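Local coordinates for protein Apc35852 (Geobacillus stearothermophilus, PDB 1U9C) that is of unknown function but belongs to the DJ-1/PfpI family, whose members include chaperones and cysteine proteases, at residues L9-N14 and D91-P96; D44-S49 and H78-S83; T151-T156 and T191-R196. All blocks are in the same frame, centred on the assembly; numbering follows the deposited sequence.

Interactions 1 and 2 are neighbours in the parallel part of a seven-stranded mixed sheet, their centres 8 Å apart: strand 7-12 pairs with 92-95 on one side and 44-49 on the other, and 44-49 with the outermost strand 80-81. Along the chain, the segments of interaction 2 fall between those of interaction 1, and interaction 3 follows both. Its centre lies about 17 Å from interaction 1's and 25 Å from interaction 2's; there the opposite edge strand, 194-197, and F193 meet 151-153, whose strand 151-152 pairs with 183-184 in a small second sheet. Interaction 1 lies beside strand 124-127, which leads to C129, a sulfinic acid here, consistent with the reactive cysteine of DJ-1 relatives.

Interaction 1: L9-N14 and D91-P96; sequences LMVVTN and DAIFLP
L9 and I93 lie side by side and point the same way, with CD2 of L9 3.9 Å from CD1 of I93. The first torsion of I93 sets CG1 anti to the backbone N (chi1 -176°), and the tip beyond it also touches V11 CG2. Farther along this face, L95 CD2 packs on V11 CB at 3.7 Å. On the other face, M10 runs beside F94; its chain bends at chi3 (76°), bringing CE to 3.9 Å from F94 CD2, oblique to the ring. V12 CG1 leans on P96 CG at 3.7 Å. Helix 28-40 packs on this second face through F31 and P34, and helix 209-221 through T212.

Between the faces runs a short parallel ladder: L9 N to A92 O (2.9 Å), F94 N to L9 O (2.8 Å) and V11 N to F94 O (3.0 Å). It stops at P96, which has no N-H to offer; V11 O meets P96 CD at 3.2 Å and has no hydrogen-bond partner. Beyond, where the strands separate, a water accepts from T13 N and donates to P96 O. Backbone hydrogen bonds between two apolar faces thus hold the strands, with proline ending the direct pairing and water taking it up at the polar end.

Interaction 2: D44-S49 and H78-S83; sequences DVKVAS and HTARLS
K46 reaches across to A80 with the far end of its extended side chain. Its CB, CG and CD pass L9 CD1 on the neighbouring strand, and CE comes to 3.7 Å from A80 CB. At the tip, NZ donates to a water at 2.9 Å, which in turn donates to R81 O at 2.8 Å; NZ also forms a salt bridge with D86, so the ammonium has a charged partner as well as the bridge to 78-83.

The segments contain the two strands of a beta-alpha-beta unit, made of strand 44-49, helix 70-75 and strand 80-81, in which the short second strand ends the sheet. They pair in parallel around A48 and A80, although the end-to-end directions of the touching parts differ by 80°, and the contact is brief. A80 N donates to V47 O (3.0 Å), S49 N to A80 O (2.9 Å) and L82 N to S49 O (2.9 Å).

V47 and T79 cross at about a right angle, CG1 of V47 3.8 Å from CG2 of T79. Past them, S49 has OG between its backbone N and carbonyl carbon (chi1 68°), and this hydroxyl donates to T79 OG1 at 2.7 Å. The bond is one link in a longer polar run: N14 ND2 is bonded to S49 OG, and T79 OG1 to G53 O. L82, whose CB lies against S49 O, turns its side chain to V11 and to T110 and L111 of helix 109-120.

Interaction 3: T151-T156 and T191-R196; sequences TVTSFT and TDFSVR
V152 and V195 are the nearest backbone pair across the contact, CA to CA 6.4 Å, where the chains run roughly antiparallel without exchanging any hydrogen bond. Side chains fill the interval. T153 meets the F193 ring at its edge: CB lies in the ring plane 3.9 Å from CE2, OG1 is near that plane and 3.7 Å from CD2, and CG2 is 4.0 Å from the same CD2. OG1 stands anti to the backbone N (chi1 -166°), and its hydrogen bond goes to V185 O, so at the ring edge it makes only van der Waals contact. An alanine at T153 would probably leave V185 O without its hydroxyl mate and open a gap beside F193 CD2, although CB would still touch the ring edge.

V195 carries the other half. Its CG1, held between the backbone N and carbonyl carbon (chi1 66°), reaches the backbone of 151-156, 3.9 Å from V152 CA and 3.9 Å from T153 N. The other methyl, CG2, meets T151 CG2 at 3.8 Å, the two side chains crossing at about a right angle.

T202 of strand 200-203 ties the two segments together from outside, its OG1 bonded to T153 N and its backbone to V195. The contact therefore brings 194-197, an edge strand of the main sheet, against 151-152 of the small one. The touching is by methyls, the T153 hydroxyl and CB at the ring edge, and V195 CG1 over the backbone. OG1 and N of T153 bond to V185 O and T202 OG1, so this junction is van der Waals contact between the segments, with the hydrogen bonds going to neighbours.

Interaction 1: L9-N14 and D91-P96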
loop_
_atom_site.group_PDB
_atom_site.type_symbol
_atom_site.label_atom_id
_atom_site.label_comp_id
_atom_site.label_asym_id
_atom_site.label_seq_id
_atom_site.Cartn_x
_atom_site.Cartn_y
_atom_site.Cartn_z
ATOM N N LEU A 9 -2.757 0.622 10.786
ATOM C CA LEU A 9 -3.867 0.996 9.905
ATOM C C LEU A 9 -3.572 0.434 8.514
ATOM O O LEU A 9 -2.537 0.750 7.935
ATOM C CB LEU A 9 -3.980 2.518 9.817
ATOM C CG LEU A 9 -5.020 3.054 8.839
ATOM C CD1 LEU A 9 -6.423 2.675 9.258
ATOM C CD2 LEU A 9 -4.852 4.562 8.707
ATOM N N MET A 10 -4.463 -0.389 7.972
ATOM C CA MET A 10 -4.319 -0.868 6.589
ATOM C C MET A 10 -5.348 -0.224 5.700
ATOM O O MET A 10 -6.508 -0.139 6.154
ATOM C CB MET A 10 -4.460 -2.385 6.538
ATOM C CG MET A 10 -3.388 -3.095 7.389
ATOM S SD MET A 10 -3.371 -4.902 7.212
ATOM C CE MET A 10 -2.591 -5.071 5.615
ATOM N N VAL A 11 -4.950 0.289 4.541
ATOM C CA VAL A 11 -5.905 0.982 3.673
ATOM C C VAL A 11 -5.823 0.374 2.296
ATOM O O VAL A 11 -4.767 0.292 1.687
ATOM C CB VAL A 11 -5.611 2.490 3.606
ATOM C CG1 VAL A 11 -6.717 3.188 2.818
ATOM C CG2 VAL A 11 -5.501 3.126 4.974
ATOM N N VAL A 12 -6.984 -0.065 1.784
ATOM C CA VAL A 12 -7.082 -0.681 0.478
ATOM C C VAL A 12 -8.056 0.077 -0.451
ATOM O O VAL A 12 -8.907 0.851 -0.058
ATOM C CB VAL A 12 -7.493 -2.175 0.586
ATOM C CG1 VAL A 12 -6.483 -2.916 1.420
ATOM C CG2 VAL A 12 -8.921 -2.335 1.164
ATOM N N THR A 13 -7.868 -0.218 -1.750
ATOM C CA THR A 13 -8.701 0.346 -2.838
ATOM C C THR A 13 -10.097 -0.243 -2.847
ATOM O O THR A 13 -10.370 -1.326 -2.324
ATOM C CB THR A 13 -7.986 0.062 -4.175
ATOM O OG1 THR A 13 -8.662 0.726 -5.270
ATOM C CG2 THR A 13 -7.979 -1.401 -4.545
ATOM N N ASN A 14 -11.014 0.510 -3.452
ATOM C CA ASN A 14 -12.325 0.036 -3.809
ATOM C C ASN A 14 -12.593 0.159 -5.320
ATOM O O ASN A 14 -13.732 -0.041 -5.739
ATOM C CB ASN A 14 -13.441 0.791 -3.095
ATOM C CG ASN A 14 -13.283 0.792 -1.603
ATOM O OD1 ASN A 14 -12.564 1.608 -1.078
ATOM N ND2 ASN A 14 -13.966 -0.137 -0.892
ATOM N N ASP A 91 0.600 3.374 14.908
ATOM C CA ASP A 91 2.052 3.347 14.830
ATOM C C ASP A 91 2.560 3.192 13.422
ATOM O O ASP A 91 3.663 3.568 13.105
ATOM C CB ASP A 91 2.550 2.234 15.708
ATOM C CG ASP A 91 2.060 2.388 17.090
ATOM O OD1 ASP A 91 2.680 3.186 17.855
ATOM O OD2 ASP A 91 1.086 1.771 17.574
ATOM N N ALA A 92 1.738 2.613 12.538
ATOM C CA ALA A 92 2.115 2.344 11.147
ATOM C C ALA A 92 0.877 2.402 10.244
ATOM O O ALA A 92 -0.228 2.016 10.709
ATOM C CB ALA A 92 2.819 0.997 10.948
ATOM N N ILE A 93 1.082 2.765 8.988
ATOM C CA ILE A 93 0.027 2.610 7.944
ATOM C C ILE A 93 0.663 1.735 6.891
ATOM O O ILE A 93 1.850 1.840 6.542
ATOM C CB ILE A 93 -0.409 4.004 7.403
ATOM C CG1 ILE A 93 -1.558 3.818 6.412
ATOM C CG2 ILE A 93 0.711 4.781 6.764
ATOM C CD1 ILE A 93 -2.145 5.190 5.980
ATOM N N PHE A 94 -0.192 0.842 6.335
ATOM C CA PHE A 94 0.202 -0.102 5.302
ATOM C C PHE A 94 -0.765 -0.033 4.124
ATOM O O PHE A 94 -1.953 -0.211 4.330
ATOM C CB PHE A 94 0.212 -1.512 5.919
ATOM C CG PHE A 94 0.942 -2.530 5.085
ATOM C CD1 PHE A 94 2.244 -2.895 5.377
ATOM C CD2 PHE A 94 0.361 -3.090 3.938
ATOM C CE1 PHE A 94 2.918 -3.799 4.586
ATOM C CE2 PHE A 94 1.063 -3.985 3.161
ATOM C CZ PHE A 94 2.345 -4.320 3.514
ATOM N N LEU A 95 -0.226 0.185 2.939
ATOM C CA LEU A 95 -1.007 0.304 1.691
ATOM C C LEU A 95 -0.741 -0.830 0.753
ATOM O O LEU A 95 0.246 -0.823 0.024
ATOM C CB LEU A 95 -0.643 1.635 0.982
ATOM C CG LEU A 95 -0.843 2.910 1.785
ATOM C CD1 LEU A 95 -0.483 4.128 0.929
ATOM C CD2 LEU A 95 -2.105 3.036 2.398
ATOM N N PRO A 96 -1.593 -1.860 0.760
ATOM C CA PRO A 96 -1.522 -2.858 -0.278
ATOM C C PRO A 96 -1.844 -2.234 -1.631
ATOM O O PRO A 96 -2.389 -1.155 -1.761
ATOM C CB PRO A 96 -2.638 -3.825 0.129
ATOM C CG PRO A 96 -2.810 -3.625 1.599
ATOM C CD PRO A 96 -2.670 -2.134 1.703
HETATM O O HOH W 1 -5.193 -1.686 -2.178
#

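Interaction 2: D44-S49 and H78-S83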
loop_
_atom_site.group_PDB
_atom_site.type_symbol
_atom_site.label_atom_id
_atom_site.label_comp_id
_atom_site.label_asym_id
_atom_site.label_seq_id
_atom_site.Cartn_x
_atom_site.Cartn_y
_atom_site.Cartn_z
ATOM N N ASP A 44 -2.886 -4.607 16.922
ATOM C CA ASP A 44 -4.288 -4.156 16.748
ATOM C C ASP A 44 -4.384 -3.576 15.338
ATOM O O ASP A 44 -3.926 -2.466 15.121
ATOM C CB ASP A 44 -4.609 -3.095 17.788
ATOM C CG ASP A 44 -6.023 -2.506 17.676
ATOM O OD1 ASP A 44 -6.860 -3.053 16.928
ATOM O OD2 ASP A 44 -6.388 -1.496 18.368
ATOM N N VAL A 45 -5.026 -4.278 14.418
ATOM C CA VAL A 45 -5.087 -3.854 13.014
ATOM C C VAL A 45 -6.463 -3.305 12.674
ATOM O O VAL A 45 -7.472 -3.958 12.891
ATOM C CB VAL A 45 -4.784 -5.034 12.081
ATOM C CG1 VAL A 45 -4.755 -4.572 10.698
ATOM C CG2 VAL A 45 -3.460 -5.709 12.461
ATOM N N LYS A 46 -6.508 -2.096 12.160
ATOM C CA LYS A 46 -7.734 -1.492 11.641
ATOM C C LYS A 46 -7.714 -1.626 10.145
ATOM O O LYS A 46 -6.759 -1.215 9.455
ATOM C CB LYS A 46 -7.860 -0.001 11.972
ATOM C CG LYS A 46 -9.171 0.581 11.422
ATOM C CD LYS A 46 -9.527 1.939 11.925
ATOM C CE LYS A 46 -10.816 2.414 11.361
ATOM N NZ LYS A 46 -11.247 3.703 12.016
ATOM N N VAL A 47 -8.736 -2.247 9.599
ATOM C CA VAL A 47 -8.891 -2.466 8.167
ATOM C C VAL A 47 -9.819 -1.460 7.534
ATOM O O VAL A 47 -10.990 -1.463 7.830
ATOM C CB VAL A 47 -9.393 -3.913 7.881
ATOM C CG1 VAL A 47 -9.455 -4.157 6.402
ATOM C CG2 VAL A 47 -8.484 -4.964 8.540
ATOM N N ALA A 48 -9.268 -0.547 6.766
ATOM C CA ALA A 48 -9.999 0.497 6.098
ATOM C C ALA A 48 -9.889 0.403 4.584
ATOM O O ALA A 48 -8.957 -0.181 4.025
ATOM C CB ALA A 48 -9.554 1.879 6.580
ATOM N N SER A 49 -10.850 1.013 3.934
ATOM C CA SER A 49 -10.776 1.246 2.490
ATOM C C SER A 49 -11.223 2.662 2.217
ATOM O O SER A 49 -11.765 3.363 3.062
ATOM C CB SER A 49 -11.531 0.189 1.707
ATOM O OG SER A 49 -12.946 0.311 1.954
ATOM N N HIS A 78 -16.172 -6.101 5.148
ATOM C CA HIS A 78 -16.802 -5.086 5.989
ATOM C C HIS A 78 -15.784 -4.112 6.532
ATOM O O HIS A 78 -15.620 -3.898 7.717
ATOM C CB HIS A 78 -17.640 -5.741 7.129
ATOM C CG HIS A 78 -16.905 -6.789 7.892
ATOM N ND1 HIS A 78 -17.120 -8.142 7.704
ATOM C CD2 HIS A 78 -15.910 -6.682 8.802
ATOM C CE1 HIS A 78 -16.279 -8.813 8.478
ATOM N NE2 HIS A 78 -15.556 -7.966 9.170
ATOM N N THR A 79 -15.095 -3.449 5.590
ATOM C CA THR A 79 -14.050 -2.492 5.969
ATOM C C THR A 79 -14.620 -1.188 6.501
ATOM O O THR A 79 -15.726 -0.777 6.130
ATOM C CB THR A 79 -13.091 -2.224 4.799
ATOM O OG1 THR A 79 -13.797 -1.563 3.733
ATOM C CG2 THR A 79 -12.503 -3.490 4.268
ATOM N N ALA A 80 -13.814 -0.501 7.289
ATOM C CA ALA A 80 -14.114 0.859 7.719
ATOM C C ALA A 80 -13.866 1.834 6.578
ATOM O O ALA A 80 -12.981 1.627 5.764
ATOM C CB ALA A 80 -13.257 1.219 8.906
ATOM N N ARG A 81 -14.606 2.935 6.529
ATOM C CA ARG A 81 -14.359 3.965 5.572
ATOM C C ARG A 81 -13.280 4.875 6.108
ATOM O O ARG A 81 -13.442 5.484 7.160
ATOM C CB ARG A 81 -15.637 4.743 5.361
ATOM C CG ARG A 81 -15.541 5.839 4.356
ATOM C CD ARG A 81 -16.899 6.455 4.018
ATOM N NE ARG A 81 -17.611 6.991 5.169
ATOM C CZ ARG A 81 -17.554 8.261 5.569
ATOM N NH1 ARG A 81 -16.833 9.145 4.900
ATOM N NH2 ARG A 81 -18.251 8.675 6.634
ATOM N N LEU A 82 -12.199 5.069 5.370
ATOM C CA LEU A 82 -11.109 5.876 5.844
ATOM C C LEU A 82 -11.611 7.282 6.198
ATOM O O LEU A 82 -12.304 7.894 5.437
ATOM C CB LEU A 82 -10.065 6.013 4.752
ATOM C CG LEU A 82 -8.774 6.730 5.120
ATOM C CD1 LEU A 82 -8.038 5.975 6.159
ATOM C CD2 LEU A 82 -7.994 7.026 3.874
ATOM N N SER A 83 -11.125 7.787 7.314
ATOM C CA SER A 83 -11.466 9.143 7.854
ATOM C C SER A 83 -10.191 9.881 8.170
ATOM O O SER A 83 -9.167 9.306 8.468
ATOM C CB SER A 83 -12.259 8.954 9.150
ATOM O OG SER A 83 -12.454 10.132 9.862
HETATM O O HOH W 2 -12.339 5.048 9.690
#

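Interaction 3: T151-T156 and T191-R196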
loop_
_atom_site.group_PDB
_atom_site.type_symbol
_atom_site.label_atom_id
_atom_site.label_comp_id
_atom_site.label_asym_id
_atom_site.label_seq_id
_atom_site.Cartn_x
_atom_site.Cartn_y
_atom_site.Cartn_z
ATOM N N THR A 151 14.749 6.542 -0.631
ATOM C CA THR A 151 14.937 5.323 -1.394
ATOM C C THR A 151 13.603 4.565 -1.366
ATOM O O THR A 151 13.123 4.209 -0.298
ATOM C CB THR A 151 16.031 4.446 -0.788
ATOM O OG1 THR A 151 17.292 5.135 -0.873
ATOM C CG2 THR A 151 16.232 3.166 -1.620
ATOM N N VAL A 152 13.042 4.288 -2.532
ATOM C CA VAL A 152 11.766 3.596 -2.633
ATOM C C VAL A 152 11.747 2.644 -3.789
ATOM O O VAL A 152 12.537 2.789 -4.758
ATOM C CB VAL A 152 10.602 4.532 -2.804
ATOM C CG1 VAL A 152 10.571 5.593 -1.768
ATOM C CG2 VAL A 152 10.544 5.133 -4.212
ATOM N N THR A 153 10.803 1.717 -3.713
ATOM C CA THR A 153 10.449 0.865 -4.825
ATOM C C THR A 153 8.958 0.851 -5.036
ATOM O O THR A 153 8.195 1.359 -4.213
ATOM C CB THR A 153 11.041 -0.532 -4.632
ATOM O OG1 THR A 153 10.985 -1.288 -5.843
ATOM C CG2 THR A 153 10.319 -1.369 -3.597
ATOM N N SER A 154 8.545 0.256 -6.150
ATOM C CA SER A 154 7.135 0.075 -6.487
ATOM C C SER A 154 7.075 -0.872 -7.642
ATOM O O SER A 154 8.093 -1.216 -8.220
ATOM C CB SER A 154 6.418 1.364 -6.877
ATOM O OG SER A 154 6.839 1.882 -8.157
ATOM N N PHE A 155 5.856 -1.154 -8.102
ATOM C CA PHE A 155 5.657 -1.840 -9.361
ATOM C C PHE A 155 6.389 -1.032 -10.416
ATOM O O PHE A 155 6.258 0.172 -10.500
ATOM C CB PHE A 155 4.193 -1.853 -9.703
ATOM C CG PHE A 155 3.786 -2.942 -10.628
ATOM C CD1 PHE A 155 3.734 -4.235 -10.201
ATOM C CD2 PHE A 155 3.349 -2.643 -11.898
ATOM C CE1 PHE A 155 3.279 -5.216 -11.037
ATOM C CE2 PHE A 155 2.889 -3.632 -12.731
ATOM C CZ PHE A 155 2.844 -4.899 -12.295
ATOM N N THR A 156 7.196 -1.713 -11.198
ATOM C CA THR A 156 8.066 -1.005 -12.123
ATOM C C THR A 156 7.376 -0.744 -13.430
ATOM O O THR A 156 6.427 -1.435 -13.802
ATOM C CB THR A 156 9.363 -1.798 -12.380
ATOM O OG1 THR A 156 9.064 -3.076 -12.958
ATOM C CG2 THR A 156 10.153 -2.059 -11.109
ATOM N N THR A 191 10.288 -10.581 -8.596
ATOM C CA THR A 191 11.011 -11.129 -7.466
ATOM C C THR A 191 10.755 -10.331 -6.192
ATOM O O THR A 191 10.385 -9.156 -6.256
ATOM C CB THR A 191 12.543 -11.124 -7.725
ATOM O OG1 THR A 191 13.026 -9.775 -7.875
ATOM C CG2 THR A 191 12.884 -11.786 -9.044
ATOM N N ASP A 192 10.979 -10.968 -5.049
ATOM C CA ASP A 192 10.805 -10.344 -3.759
ATOM C C ASP A 192 11.879 -9.296 -3.615
ATOM O O ASP A 192 13.067 -9.603 -3.528
ATOM C CB ASP A 192 10.866 -11.394 -2.635
ATOM C CG ASP A 192 10.885 -10.784 -1.251
ATOM O OD1 ASP A 192 10.579 -9.578 -1.113
ATOM O OD2 ASP A 192 11.250 -11.430 -0.244
ATOM N N PHE A 193 11.451 -8.061 -3.586
ATOM C CA PHE A 193 12.296 -6.934 -3.349
ATOM C C PHE A 193 11.555 -5.898 -2.515
ATOM O O PHE A 193 10.501 -5.378 -2.920
ATOM C CB PHE A 193 12.754 -6.281 -4.660
ATOM C CG PHE A 193 13.711 -5.158 -4.422
ATOM C CD1 PHE A 193 15.030 -5.424 -4.030
ATOM C CD2 PHE A 193 13.301 -3.855 -4.513
ATOM C CE1 PHE A 193 15.890 -4.388 -3.769
ATOM C CE2 PHE A 193 14.183 -2.814 -4.266
ATOM C CZ PHE A 193 15.477 -3.082 -3.884
ATOM N N SER A 194 12.097 -5.574 -1.351
ATOM C CA SER A 194 11.570 -4.471 -0.578
ATOM C C SER A 194 12.670 -3.656 0.056
ATOM O O SER A 194 13.830 -4.104 0.186
ATOM C CB SER A 194 10.615 -4.937 0.518
ATOM O OG SER A 194 11.289 -5.850 1.371
ATOM N N VAL A 195 12.330 -2.428 0.419
ATOM C CA VAL A 195 13.329 -1.494 0.912
ATOM C C VAL A 195 12.845 -0.722 2.086
ATOM O O VAL A 195 11.688 -0.407 2.182
ATOM C CB VAL A 195 13.810 -0.565 -0.161
ATOM C CG1 VAL A 195 12.736 0.353 -0.628
ATOM C CG2 VAL A 195 15.038 0.191 0.329
ATOM N N ARG A 196 13.738 -0.484 3.038
ATOM C CA ARG A 196 13.522 0.433 4.126
ATOM C C ARG A 196 14.462 1.636 4.006
ATOM O O ARG A 196 15.683 1.465 3.912
ATOM C CB ARG A 196 13.744 -0.277 5.438
ATOM C CG ARG A 196 13.701 0.635 6.639
ATOM C CD ARG A 196 13.724 -0.036 7.962
ATOM N NE ARG A 196 13.594 0.912 9.079
ATOM C CZ ARG A 196 13.677 0.587 10.344
ATOM N NH1 ARG A 196 13.992 -0.644 10.728
ATOM N NH2 ARG A 196 13.526 1.532 11.254
#